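PDB 5B68: 4-alpha-glucanotransferase from Corynebacterium glutamicum, which belongs to the amylomaltase (disproportionating enzyme) family, built on a TIM-barrel-type domain preceded by an N-terminal beta-sandwich domain. Local coordinates for residues 449-454 against 496-501; 572-577 against 592-597. All blocks are in the same frame, centred on the assembly; numbering follows the deposited sequence.

Interaction 1: 449-454 against 496-501. With SO4 (sulfate ion), chain F.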
loop_
_atom_site.group_PDB
_atom_site.type_symbol
_atom_site.label_atom_id
_atom_site.label_comp_id
_atom_site.label_asym_id
_atom_site.label_seq_id
_atom_site.Cartn_x
_atom_site.Cartn_y
_atom_site.Cartn_z
ATOM N N THR A 449 -9.665 -6.226 -3.516
ATOM C CA THR A 449 -8.764 -7.311 -3.905
ATOM C C THR A 449 -7.626 -7.522 -2.864
ATOM O O THR A 449 -7.381 -8.656 -2.429
ATOM C CB THR A 449 -8.226 -7.094 -5.288
ATOM O OG1 THR A 449 -9.341 -7.103 -6.206
ATOM C CG2 THR A 449 -7.256 -8.198 -5.654
ATOM N N VAL A 450 -7.048 -6.439 -2.394
ATOM C CA VAL A 450 -5.981 -6.483 -1.388
ATOM C C VAL A 450 -6.470 -7.153 -0.121
ATOM O O VAL A 450 -5.773 -7.977 0.459
ATOM C CB VAL A 450 -5.306 -5.102 -1.104
ATOM C CG1 VAL A 450 -4.287 -5.206 0.003
ATOM C CG2 VAL A 450 -4.646 -4.550 -2.324
ATOM N N LEU A 451 -7.688 -6.839 0.286
ATOM C CA LEU A 451 -8.260 -7.372 1.506
ATOM C C LEU A 451 -8.964 -8.717 1.387
ATOM O O LEU A 451 -9.361 -9.272 2.375
ATOM C CB LEU A 451 -9.234 -6.359 2.101
ATOM C CG LEU A 451 -8.547 -5.171 2.760
ATOM C CD1 LEU A 451 -9.404 -3.934 2.673
ATOM C CD2 LEU A 451 -8.193 -5.491 4.199
ATOM N N ARG A 452 -9.114 -9.232 0.182
ATOM C CA ARG A 452 -9.976 -10.392 -0.006
ATOM C C ARG A 452 -9.526 -11.614 0.776
ATOM O O ARG A 452 -10.329 -12.322 1.329
ATOM C CB ARG A 452 -10.111 -10.755 -1.479
ATOM C CG ARG A 452 -11.286 -11.671 -1.740
ATOM C CD ARG A 452 -11.503 -11.864 -3.212
ATOM N NE ARG A 452 -12.188 -10.746 -3.822
ATOM C CZ ARG A 452 -13.474 -10.464 -3.661
ATOM N NH1 ARG A 452 -13.991 -9.432 -4.281
ATOM N NH2 ARG A 452 -14.240 -11.209 -2.892
ATOM N N HIS A 453 -8.227 -11.839 0.798
ATOM C CA HIS A 453 -7.667 -13.006 1.444
ATOM C C HIS A 453 -6.689 -12.602 2.522
ATOM O O HIS A 453 -5.690 -13.233 2.718
ATOM C CB HIS A 453 -7.017 -13.906 0.423
ATOM C CG HIS A 453 -7.941 -14.292 -0.672
ATOM N ND1 HIS A 453 -9.111 -14.969 -0.439
ATOM C CD2 HIS A 453 -7.887 -14.075 -2.003
ATOM C CE1 HIS A 453 -9.731 -15.165 -1.584
ATOM N NE2 HIS A 453 -9.008 -14.633 -2.548
ATOM N N SER A 454 -6.982 -11.504 3.186
ATOM C CA SER A 454 -6.127 -11.048 4.249
ATOM C C SER A 454 -6.962 -10.646 5.448
ATOM O O SER A 454 -8.135 -10.392 5.331
ATOM C CB SER A 454 -5.255 -9.904 3.777
ATOM O OG SER A 454 -6.026 -8.781 3.527
ATOM N N LEU A 496 -14.351 1.357 5.223
ATOM C CA LEU A 496 -15.469 0.575 4.739
ATOM C C LEU A 496 -14.999 -0.771 4.210
ATOM O O LEU A 496 -15.520 -1.791 4.648
ATOM C CB LEU A 496 -16.257 1.309 3.680
ATOM C CG LEU A 496 -17.392 0.557 2.943
ATOM C CD1 LEU A 496 -18.442 -0.007 3.868
ATOM C CD2 LEU A 496 -18.000 1.522 1.933
ATOM N N GLU A 497 -14.078 -0.761 3.276
ATOM C CA GLU A 497 -13.589 -2.021 2.731
ATOM C C GLU A 497 -12.962 -2.971 3.782
ATOM O O GLU A 497 -13.197 -4.206 3.769
ATOM C CB GLU A 497 -12.728 -1.767 1.539
ATOM C CG GLU A 497 -13.505 -1.315 0.302
ATOM C CD GLU A 497 -14.532 -2.310 -0.142
ATOM O OE1 GLU A 497 -14.199 -3.519 -0.338
ATOM O OE2 GLU A 497 -15.716 -1.895 -0.312
ATOM N N ALA A 498 -12.156 -2.412 4.678
ATOM C CA ALA A 498 -11.638 -3.156 5.803
ATOM C C ALA A 498 -12.701 -3.695 6.754
ATOM O O ALA A 498 -12.631 -4.862 7.174
ATOM C CB ALA A 498 -10.544 -2.344 6.550
ATOM N N GLU A 499 -13.712 -2.898 7.074
ATOM C CA GLU A 499 -14.768 -3.350 7.938
ATOM C C GLU A 499 -15.517 -4.503 7.291
ATOM O O GLU A 499 -15.732 -5.508 7.967
ATOM C CB GLU A 499 -15.688 -2.220 8.340
ATOM C CG GLU A 499 -16.758 -2.624 9.336
ATOM C CD GLU A 499 -16.248 -2.907 10.749
ATOM O OE1 GLU A 499 -15.061 -2.794 10.993
ATOM O OE2 GLU A 499 -17.042 -3.266 11.619
ATOM N N LEU A 500 -15.785 -4.444 5.987
ATOM C CA LEU A 500 -16.530 -5.540 5.274
ATOM C C LEU A 500 -15.684 -6.848 5.252
ATOM O O LEU A 500 -16.231 -7.977 5.283
ATOM C CB LEU A 500 -16.847 -5.128 3.850
ATOM C CG LEU A 500 -17.791 -3.951 3.594
ATOM C CD1 LEU A 500 -17.924 -3.583 2.131
ATOM C CD2 LEU A 500 -19.148 -4.251 4.235
ATOM N N ALA A 501 -14.367 -6.681 5.240
ATOM C CA ALA A 501 -13.429 -7.778 5.243
ATOM C C ALA A 501 -13.075 -8.237 6.668
ATOM O O ALA A 501 -12.316 -9.178 6.757
ATOM C CB ALA A 501 -12.144 -7.371 4.515
HETATM S S SO4 F . -17.616 -9.462 -3.878
HETATM O O1 SO4 F . -18.604 -9.836 -4.924
HETATM O O2 SO4 F . -18.295 -8.895 -2.704
HETATM O O3 SO4 F . -16.681 -8.462 -4.506
HETATM O O4 SO4 F . -17.000 -10.689 -3.389
HETATM O O HOH W 1 -10.564 -11.168 7.657
#

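Interaction 2: 572-577 against 592-597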
loop_
_atom_site.group_PDB
_atom_site.type_symbol
_atom_site.label_atom_id
_atom_site.label_comp_id
_atom_site.label_asym_id
_atom_site.label_seq_id
_atom_site.Cartn_x
_atom_site.Cartn_y
_atom_site.Cartn_z
ATOM N N GLU A 572 25.647 -1.589 11.457
ATOM C CA GLU A 572 25.526 -1.826 9.984
ATOM C C GLU A 572 24.758 -0.749 9.190
ATOM O O GLU A 572 25.039 -0.538 8.007
ATOM C CB GLU A 572 24.938 -3.228 9.705
ATOM C CG GLU A 572 24.614 -3.596 8.234
ATOM C CD GLU A 572 25.842 -3.899 7.375
ATOM O OE1 GLU A 572 26.966 -3.380 7.668
ATOM O OE2 GLU A 572 25.690 -4.650 6.375
ATOM N N HIS A 573 23.746 -0.132 9.769
ATOM C CA HIS A 573 23.162 1.059 9.151
ATOM C C HIS A 573 24.224 2.073 8.697
ATOM O O HIS A 573 24.148 2.594 7.565
ATOM C CB HIS A 573 22.021 1.721 9.969
ATOM C CG HIS A 573 22.336 1.988 11.408
ATOM N ND1 HIS A 573 22.942 1.070 12.250
ATOM C CD2 HIS A 573 22.038 3.056 12.175
ATOM C CE1 HIS A 573 23.047 1.587 13.457
ATOM N NE2 HIS A 573 22.492 2.783 13.444
ATOM N N ILE A 574 25.230 2.308 9.532
ATOM C CA ILE A 574 26.255 3.258 9.168
ATOM C C ILE A 574 27.308 2.626 8.252
ATOM O O ILE A 574 27.639 3.227 7.224
ATOM C CB ILE A 574 26.843 3.884 10.433
ATOM C CG1 ILE A 574 25.782 4.797 11.062
ATOM C CG2 ILE A 574 28.112 4.661 10.119
ATOM C CD1 ILE A 574 25.801 4.749 12.560
ATOM N N ALA A 575 27.825 1.435 8.583
ATOM C CA ALA A 575 28.772 0.753 7.703
ATOM C C ALA A 575 28.224 0.593 6.282
ATOM O O ALA A 575 28.962 0.758 5.321
ATOM C CB ALA A 575 29.175 -0.613 8.269
ATOM N N LEU A 576 26.928 0.306 6.157
ATOM C CA LEU A 576 26.297 0.075 4.856
ATOM C C LEU A 576 26.178 1.398 4.083
ATOM O O LEU A 576 26.535 1.446 2.921
ATOM C CB LEU A 576 24.898 -0.579 5.003
ATOM C CG LEU A 576 24.247 -0.943 3.663
ATOM C CD1 LEU A 576 25.149 -1.853 2.828
ATOM C CD2 LEU A 576 22.863 -1.582 3.840
ATOM N N ARG A 577 25.721 2.468 4.734
ATOM C CA ARG A 577 25.611 3.767 4.055
ATOM C C ARG A 577 27.004 4.287 3.619
ATOM O O ARG A 577 27.155 4.812 2.511
ATOM C CB ARG A 577 24.853 4.794 4.907
ATOM C CG ARG A 577 23.319 4.601 4.934
ATOM C CD ARG A 577 22.561 5.864 5.380
ATOM N NE ARG A 577 22.874 6.220 6.776
ATOM C CZ ARG A 577 22.686 7.417 7.350
ATOM N NH1 ARG A 577 22.157 8.441 6.676
ATOM N NH2 ARG A 577 23.036 7.588 8.625
ATOM N N ALA A 592 29.422 6.962 16.857
ATOM C CA ALA A 592 29.386 7.390 18.231
ATOM C C ALA A 592 28.032 7.891 18.628
ATOM O O ALA A 592 27.579 7.666 19.751
ATOM C CB ALA A 592 30.484 8.397 18.546
ATOM N N GLU A 593 27.336 8.549 17.710
ATOM C CA GLU A 593 25.951 9.029 17.993
ATOM C C GLU A 593 24.988 7.842 18.173
ATOM O O GLU A 593 24.126 7.848 19.055
ATOM C CB GLU A 593 25.449 9.897 16.819
ATOM C CG GLU A 593 24.883 11.240 17.265
ATOM C CD GLU A 593 25.048 12.287 16.170
ATOM O OE1 GLU A 593 24.553 12.031 15.030
ATOM O OE2 GLU A 593 25.701 13.335 16.439
ATOM N N ASP A 594 25.125 6.898 17.253
ATOM C CA ASP A 594 24.426 5.616 17.264
ATOM C C ASP A 594 24.627 4.837 18.590
ATOM O O ASP A 594 23.653 4.576 19.293
ATOM C CB ASP A 594 24.854 4.809 16.044
ATOM C CG ASP A 594 24.386 3.367 16.110
ATOM O OD1 ASP A 594 23.124 3.147 16.020
ATOM O OD2 ASP A 594 25.266 2.466 16.240
ATOM N N LEU A 595 25.888 4.609 18.997
ATOM C CA LEU A 595 26.129 3.964 20.321
ATOM C C LEU A 595 25.422 4.652 21.461
ATOM O O LEU A 595 24.780 3.993 22.332
ATOM C CB LEU A 595 27.630 3.945 20.658
ATOM C CG LEU A 595 28.020 3.044 21.850
ATOM C CD1 LEU A 595 27.758 1.585 21.460
ATOM C CD2 LEU A 595 29.489 3.232 22.207
ATOM N N GLN A 596 25.462 5.988 21.482
ATOM C CA GLN A 596 24.815 6.730 22.543
ATOM C C GLN A 596 23.297 6.575 22.575
ATOM O O GLN A 596 22.670 6.447 23.630
ATOM C CB GLN A 596 25.175 8.245 22.446
ATOM C CG GLN A 596 24.486 9.238 23.392
ATOM C CD GLN A 596 24.737 9.031 24.872
ATOM O OE1 GLN A 596 23.883 9.303 25.716
ATOM N NE2 GLN A 596 25.906 8.595 25.191
ATOM N N TRP A 597 22.693 6.683 21.403
ATOM C CA TRP A 597 21.232 6.502 21.272
ATOM C C TRP A 597 20.831 5.061 21.687
ATOM O O TRP A 597 19.888 4.888 22.469
ATOM C CB TRP A 597 20.864 6.747 19.792
ATOM C CG TRP A 597 19.386 6.558 19.438
ATOM C CD1 TRP A 597 18.881 5.736 18.482
ATOM C CD2 TRP A 597 18.284 7.215 20.034
ATOM N NE1 TRP A 597 17.518 5.830 18.458
ATOM C CE2 TRP A 597 17.119 6.727 19.398
ATOM C CE3 TRP A 597 18.159 8.182 21.045
ATOM C CZ2 TRP A 597 15.853 7.159 19.738
ATOM C CZ3 TRP A 597 16.889 8.642 21.374
ATOM C CH2 TRP A 597 15.735 8.117 20.678
#

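Interaction 1: 449-454 against 496-501
L451 reaches from the last turn of helix 441-452 onto the C-terminal end of helix 487-500, and its side chain carries the tight part of the contact. Its CG lies anti to the carbonyl carbon (chi1 -74°), which sends CD1 over the backbone of the second helix, 3.7 Å from A498 N; the same methyl also meets E497 C and lies 4.3 Å from A498 CB. Nearer the backbone, L451 CB packs at 3.9 Å on A501 CB. E497 joins through its CB, while its carboxylate turns to R448 in a salt bridge and to W143 in a hydrogen bond.

Both helices precede neighbouring strands of the eight-stranded parallel sheet of the TIM-barrel-type domain, 456-459 and 504-507, so the contact joins consecutive outer helices just before the chain turns back into the sheet.

Away from L451 the fit is looser. A water lies 2.8 Å from A501 O and, at a longer and weak distance, near S454 O. R452 points its CB away from helix 487-500; a sulfate ion, probably from the crystallisation liquor, lies at the edge of its guanidinium with S in the plane, bound NH1 to O3 and NH2 to O4, each bond 2.9 Å long.

Interaction 2: 572-577 against 592-597
H573, in the first turn of helix 572-579, meets D594 of helix 587-607 with the edge of its ring. The NE2 nitrogen lies 2.7 Å from D594 OD1, with the oxygen near the ring plane, but the N-H...O angle of 128° makes this a weak, bent hydrogen bond despite its short length. The adjacent ring carbon is almost as near, CE1 standing 3.0 Å from D594 OD1. Ring and carboxylate, reaching for each other from the two helices, are turned 74° against each other. H573 CG is tucked over its own main chain (chi1 50°), and from there the imidazole extends toward the second helix. On the other side, D594 holds CG anti to its backbone N, which carries the carboxylate out to the H573 ring. OD1 is also hydrogen-bonded by Q598 NE2, the stronger of its partners beside the weak bond from H573, while OD2 forms a salt bridge with R621. This positive partner would probably favour the charged carboxylate. Y568 stacks on the imidazole, and Q598 and P563 also touch the H573 side chain.

The contact pairs the short helix 572-579 with the long helix 587-607, two helices that follow strand 553-556 of the barrel and are linked by a brief connection.

Next in sequence, I574 supplies the apolar half. Its CD1 packs on the D594 methylene, 3.6 Å from CB, and also lies over one face of the H573 ring, offset toward the rim. L591 and E590 of the longer helix extend its surroundings. Farther along, R577 touches E590 as well, one turn before D594 on the long helix.

How the interactions relate
Interactions 1 and 2 are separate helix-helix contacts of the same chain, with centres 40 Å apart and nearest atoms about 28 Å apart. They follow in series along the chain: interaction 1 is complete before interaction 2 begins. Interaction 1 lies closer to the middle of the molecule, its centre 13 Å from that of the chain, against 29 Å for interaction 2. Their places in the barrel differ as well: 449-454 and 496-501 lie on helices leading into strands 456-459 and 504-507, whereas 572-577 and 592-597 lie on helices after strand 553-556. The sulfate ion is held by R452 of 449-454, beside interaction 1 and not between its two segments.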